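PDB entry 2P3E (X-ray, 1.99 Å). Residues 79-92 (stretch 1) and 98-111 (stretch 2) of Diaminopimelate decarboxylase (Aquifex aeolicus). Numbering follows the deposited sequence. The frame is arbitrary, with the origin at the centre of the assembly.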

# COMPACT_ATOMS: atom_id res chain seq x y z
N LEU B 79 -1.82 8.83 28.80
CA LEU B 79 -0.71 9.66 29.27
C LEU B 79 -0.94 11.16 29.11
O LEU B 79 -0.10 11.96 29.54
N GLY B 80 -2.05 11.53 28.48
CA GLY B 80 -2.41 12.93 28.26
C GLY B 80 -2.06 13.40 26.85
O GLY B 80 -2.02 14.59 26.59
N ALA B 81 -1.80 12.46 25.94
CA ALA B 81 -1.50 12.82 24.55
C ALA B 81 -2.72 13.41 23.90
O ALA B 81 -3.84 12.99 24.18
N GLY B 82 -2.49 14.39 23.03
CA GLY B 82 -3.50 14.81 22.08
C GLY B 82 -3.38 13.97 20.82
O GLY B 82 -2.63 12.98 20.78
N ALA B 83 -4.14 14.35 19.81
CA ALA B 83 -4.09 13.67 18.51
C ALA B 83 -4.04 14.69 17.38
O ALA B 83 -4.86 15.62 17.30
N ASP B 84 -3.03 14.54 16.53
CA ASP B 84 -2.92 15.25 15.27
C ASP B 84 -3.51 14.32 14.22
O ASP B 84 -2.95 13.25 13.94
N ILE B 85 -4.65 14.71 13.66
CA ILE B 85 -5.39 13.87 12.73
C ILE B 85 -5.42 14.47 11.34
O ILE B 85 -5.28 15.69 11.19
N VAL B 86 -5.60 13.61 10.32
CA VAL B 86 -5.70 14.05 8.92
C VAL B 86 -6.92 13.47 8.19
O VAL B 86 -7.03 13.57 6.97
N SER B 87 -7.86 12.88 8.92
CA SER B 87 -9.04 12.28 8.28
C SER B 87 -10.11 12.04 9.34
O SER B 87 -9.85 12.08 10.54
N GLY B 88 -11.33 11.80 8.85
CA GLY B 88 -12.46 11.42 9.69
C GLY B 88 -12.22 10.09 10.38
O GLY B 88 -12.66 9.91 11.50
N GLY B 89 -11.51 9.17 9.72
CA GLY B 89 -11.15 7.90 10.35
C GLY B 89 -10.26 8.07 11.58
O GLY B 89 -10.41 7.34 12.57
N GLU B 90 -9.30 8.99 11.50
CA GLU B 90 -8.39 9.27 12.65
C GLU B 90 -9.12 10.02 13.76
O GLU B 90 -8.83 9.82 14.95
N LEU B 91 -10.09 10.85 13.38
CA LEU B 91 -10.99 11.48 14.37
C LEU B 91 -11.74 10.39 15.16
O LEU B 91 -11.75 10.41 16.40
N TYR B 92 -12.36 9.47 14.43
CA TYR B 92 -13.07 8.31 15.00
C TYR B 92 -12.16 7.57 15.95
O TYR B 92 -12.52 7.29 17.10
N GLY B 98 -10.33 7.58 23.61
CA GLY B 98 -10.51 8.43 24.78
C GLY B 98 -9.84 9.79 24.71
O GLY B 98 -9.84 10.54 25.70
N ILE B 99 -9.27 10.14 23.55
CA ILE B 99 -8.68 11.47 23.38
C ILE B 99 -9.78 12.52 23.17
O ILE B 99 -10.53 12.43 22.21
N PRO B 100 -9.90 13.49 24.10
CA PRO B 100 -10.91 14.54 23.97
C PRO B 100 -10.63 15.52 22.80
O PRO B 100 -9.46 15.85 22.54
N PRO B 101 -11.69 15.95 22.09
CA PRO B 101 -11.57 16.90 20.97
C PRO B 101 -10.84 18.19 21.33
O PRO B 101 -10.26 18.82 20.46
N GLU B 102 -10.86 18.57 22.61
CA GLU B 102 -10.06 19.70 23.09
C GLU B 102 -8.54 19.49 22.94
O GLU B 102 -7.77 20.45 23.04
N ARG B 103 -8.12 18.25 22.69
CA ARG B 103 -6.70 17.97 22.43
C ARG B 103 -6.48 17.45 20.98
O ARG B 103 -5.45 16.87 20.68
N ILE B 104 -7.45 17.68 20.10
CA ILE B 104 -7.37 17.19 18.72
C ILE B 104 -7.19 18.35 17.73
O ILE B 104 -7.95 19.33 17.77
N VAL B 105 -6.17 18.22 16.87
CA VAL B 105 -5.94 19.18 15.78
C VAL B 105 -6.02 18.45 14.43
O VAL B 105 -5.60 17.30 14.31
N TYR B 106 -6.54 19.13 13.41
CA TYR B 106 -6.87 18.46 12.16
C TYR B 106 -6.11 19.11 11.02
O TYR B 106 -6.40 20.26 10.66
N ALA B 107 -5.14 18.39 10.45
CA ALA B 107 -4.33 18.91 9.34
C ALA B 107 -4.65 18.24 8.00
O ALA B 107 -5.54 17.42 7.90
N GLY B 108 -3.90 18.64 6.98
CA GLY B 108 -3.97 17.99 5.67
C GLY B 108 -5.07 18.52 4.78
O GLY B 108 -5.91 19.34 5.18
N VAL B 109 -5.04 18.04 3.54
CA VAL B 109 -6.03 18.40 2.53
C VAL B 109 -7.09 17.28 2.44
O VAL B 109 -7.96 17.32 1.55
N GLY B 110 -7.01 16.31 3.38
CA GLY B 110 -7.93 15.18 3.44
C GLY B 110 -9.17 15.51 4.24
O GLY B 110 -9.36 15.01 5.36
N LYS B 111 -10.03 16.36 3.65
CA LYS B 111 -11.12 17.01 4.37
C LYS B 111 -12.39 17.16 3.53
O LYS B 111 -12.67 18.22 2.95

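The apolar centre lies on the sheet face that carries Ala83, Ile85, Ile104 and Tyr106. Strands 82-85 and 104-106 run parallel, and the register pairs Ala83 with Ile104, Asp84 with Val105 and Ile85 with Tyr106. Ile85 is the hub. Its chi1 is p and its chi2 is t, and the end of the side chain comes nearer to the second stretch than its CA-to-CB bond suggests. Ile85 CD1 lies 3.7 Å from Ile104 CG2. The same methyl sits over the face of the Tyr106 ring, with Ile85 CD1 4.2 Å from the centroid of that ring, a CH-pi contact. Ile85 CG1 also packs against Tyr106 CB at 3.9 Å.

Ile104 is extended, with chi1 m and chi2 t. Its CD1 reaches Leu91 CD1 at 4.1 Å, which ties the helix of stretch 1 to the same cluster. Leu91 points toward stretch 2 with chi1 t and chi2 p. Ala83 is small, and its CB rests 4.3 Å from Ile104 CG1 and 4.0 Å from Ile99 CD1. Ile99 also points toward the other stretch, as an m, t rotamer.

The other sheet face holds Asp84 and Val105. Asp84 CB meets Val105 CG2 at 4.0 Å; their chi1 angles are t and m. Just past the strands, Val86 (m) and Ala107 point sideways. Val86 CG1 and Ala107 CB are 4.4 Å apart.

Backbone hydrogen bonds hold this packing in register. Ala83 N donates to Arg103 O (3.0 Å) and Val105 N to Ala83 O (2.9 Å). Ile85 N donates to Val105 O (2.8 Å) and Ala107 N to Ile85 O (2.8 Å).

Tyr106 leads to one polar edge. Its chi1 is t, and Tyr106 CE2 comes within 3.4 Å of Val86 C. Tyr106 OH donates to Gly110 O at 2.8 Å, so the phenol spans from the sheet to the loop after it. Nearby, Ser87 (chi1 p) caps the helix: Glu90 N donates to Ser87 OG at 3.1 Å. Glu90 turns back, and its OE1 accepts from Val86 N at 2.8 Å.

At the other end, Arg103 points toward stretch 1, with chi1 m, chi2 t and chi3 m. Its NH2 donates to Ala81 O at 2.7 Å. Arg103 NE makes a weak bond to the same oxygen, Ala81 O, at 3.0 Å. Ala81 O thus lies at the guanidinium edge, while Gly80 O lies over one face.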

# COMPACT_ATOMS: atom_id res chain seq x y z
CB LEU B 79 0.60 9.25 28.61
CG LEU B 79 1.04 7.80 28.83
CD1 LEU B 79 2.25 7.47 27.95
CD2 LEU B 79 1.31 7.49 30.30
CB ALA B 81 -1.01 11.62 23.75
CB ALA B 83 -5.25 12.68 18.34
CB ASP B 84 -1.45 15.61 15.01
CG ASP B 84 -1.13 15.90 13.52
OD1 ASP B 84 -1.93 16.50 12.81
OD2 ASP B 84 -0.04 15.49 13.07
CB ILE B 85 -6.85 13.60 13.24
CG1 ILE B 85 -7.67 14.91 13.27
CG2 ILE B 85 -6.79 12.89 14.62
CD1 ILE B 85 -9.20 14.74 13.41
CB VAL B 86 -4.37 13.75 8.11
CG1 VAL B 86 -3.16 14.43 8.76
CG2 VAL B 86 -4.12 12.25 8.03
CB SER B 87 -8.67 10.92 7.64
OG SER B 87 -8.47 9.94 8.65
CB GLU B 90 -7.14 10.02 12.18
CG GLU B 90 -6.31 9.24 11.13
CD GLU B 90 -4.95 9.87 10.82
OE1 GLU B 90 -4.72 11.06 11.17
OE2 GLU B 90 -4.11 9.16 10.22
CB LEU B 91 -11.98 12.43 13.69
CG LEU B 91 -13.00 13.11 14.64
CD1 LEU B 91 -12.32 14.06 15.65
CD2 LEU B 91 -14.08 13.84 13.86
CB TYR B 92 -13.60 7.42 13.87
CG TYR B 92 -13.74 5.93 14.15
CD1 TYR B 92 -14.97 5.38 14.50
CD2 TYR B 92 -12.65 5.06 14.03
CE1 TYR B 92 -15.12 4.01 14.76
CE2 TYR B 92 -12.77 3.69 14.29
CZ TYR B 92 -14.01 3.18 14.65
OH TYR B 92 -14.14 1.83 14.88
CB ILE B 99 -7.62 11.48 22.24
CG1 ILE B 99 -6.47 10.53 22.62
CG2 ILE B 99 -7.11 12.92 21.97
CD1 ILE B 99 -5.36 10.38 21.60
CB PRO B 100 -10.82 15.28 25.30
CG PRO B 100 -9.45 15.03 25.80
CD PRO B 100 -9.09 13.65 25.32
CB PRO B 101 -13.03 17.20 20.59
CG PRO B 101 -13.84 16.69 21.73
CD PRO B 101 -13.09 15.53 22.26
CB GLU B 102 -10.43 20.03 24.55
CG GLU B 102 -11.90 20.49 24.74
CD GLU B 102 -12.90 19.36 24.86
OE1 GLU B 102 -12.49 18.19 24.80
OE2 GLU B 102 -14.11 19.64 25.01
CB ARG B 103 -6.15 16.97 23.43
CG ARG B 103 -6.30 17.38 24.93
CD ARG B 103 -5.30 16.67 25.84
NE ARG B 103 -5.28 15.21 25.65
CZ ARG B 103 -5.71 14.30 26.53
NH1 ARG B 103 -6.22 14.67 27.72
NH2 ARG B 103 -5.63 12.99 26.24
CB ILE B 104 -8.61 16.34 18.35
CG1 ILE B 104 -8.70 15.12 19.28
CG2 ILE B 104 -8.64 15.99 16.82
CD1 ILE B 104 -9.89 14.20 19.00
CB VAL B 105 -4.60 19.95 15.94
CG1 VAL B 105 -4.59 20.80 17.23
CG2 VAL B 105 -3.39 18.98 15.93
CB TYR B 106 -8.39 18.51 11.93
CG TYR B 106 -9.00 17.65 10.79
CD1 TYR B 106 -10.39 17.46 10.73
CD2 TYR B 106 -8.22 17.03 9.82
CE1 TYR B 106 -10.97 16.69 9.71
CE2 TYR B 106 -8.81 16.26 8.80
CZ TYR B 106 -10.18 16.10 8.75
OH TYR B 106 -10.78 15.33 7.75
CB ALA B 107 -2.87 18.78 9.65
CB VAL B 109 -5.36 18.64 1.14
CG1 VAL B 109 -4.38 19.79 1.21
CG2 VAL B 109 -4.67 17.37 0.63
CB LYS B 111 -10.65 18.36 4.94
CG LYS B 111 -9.59 18.17 6.05
CD LYS B 111 -9.26 19.41 6.85
CE LYS B 111 -8.01 20.05 6.32
NZ LYS B 111 -7.30 20.91 7.29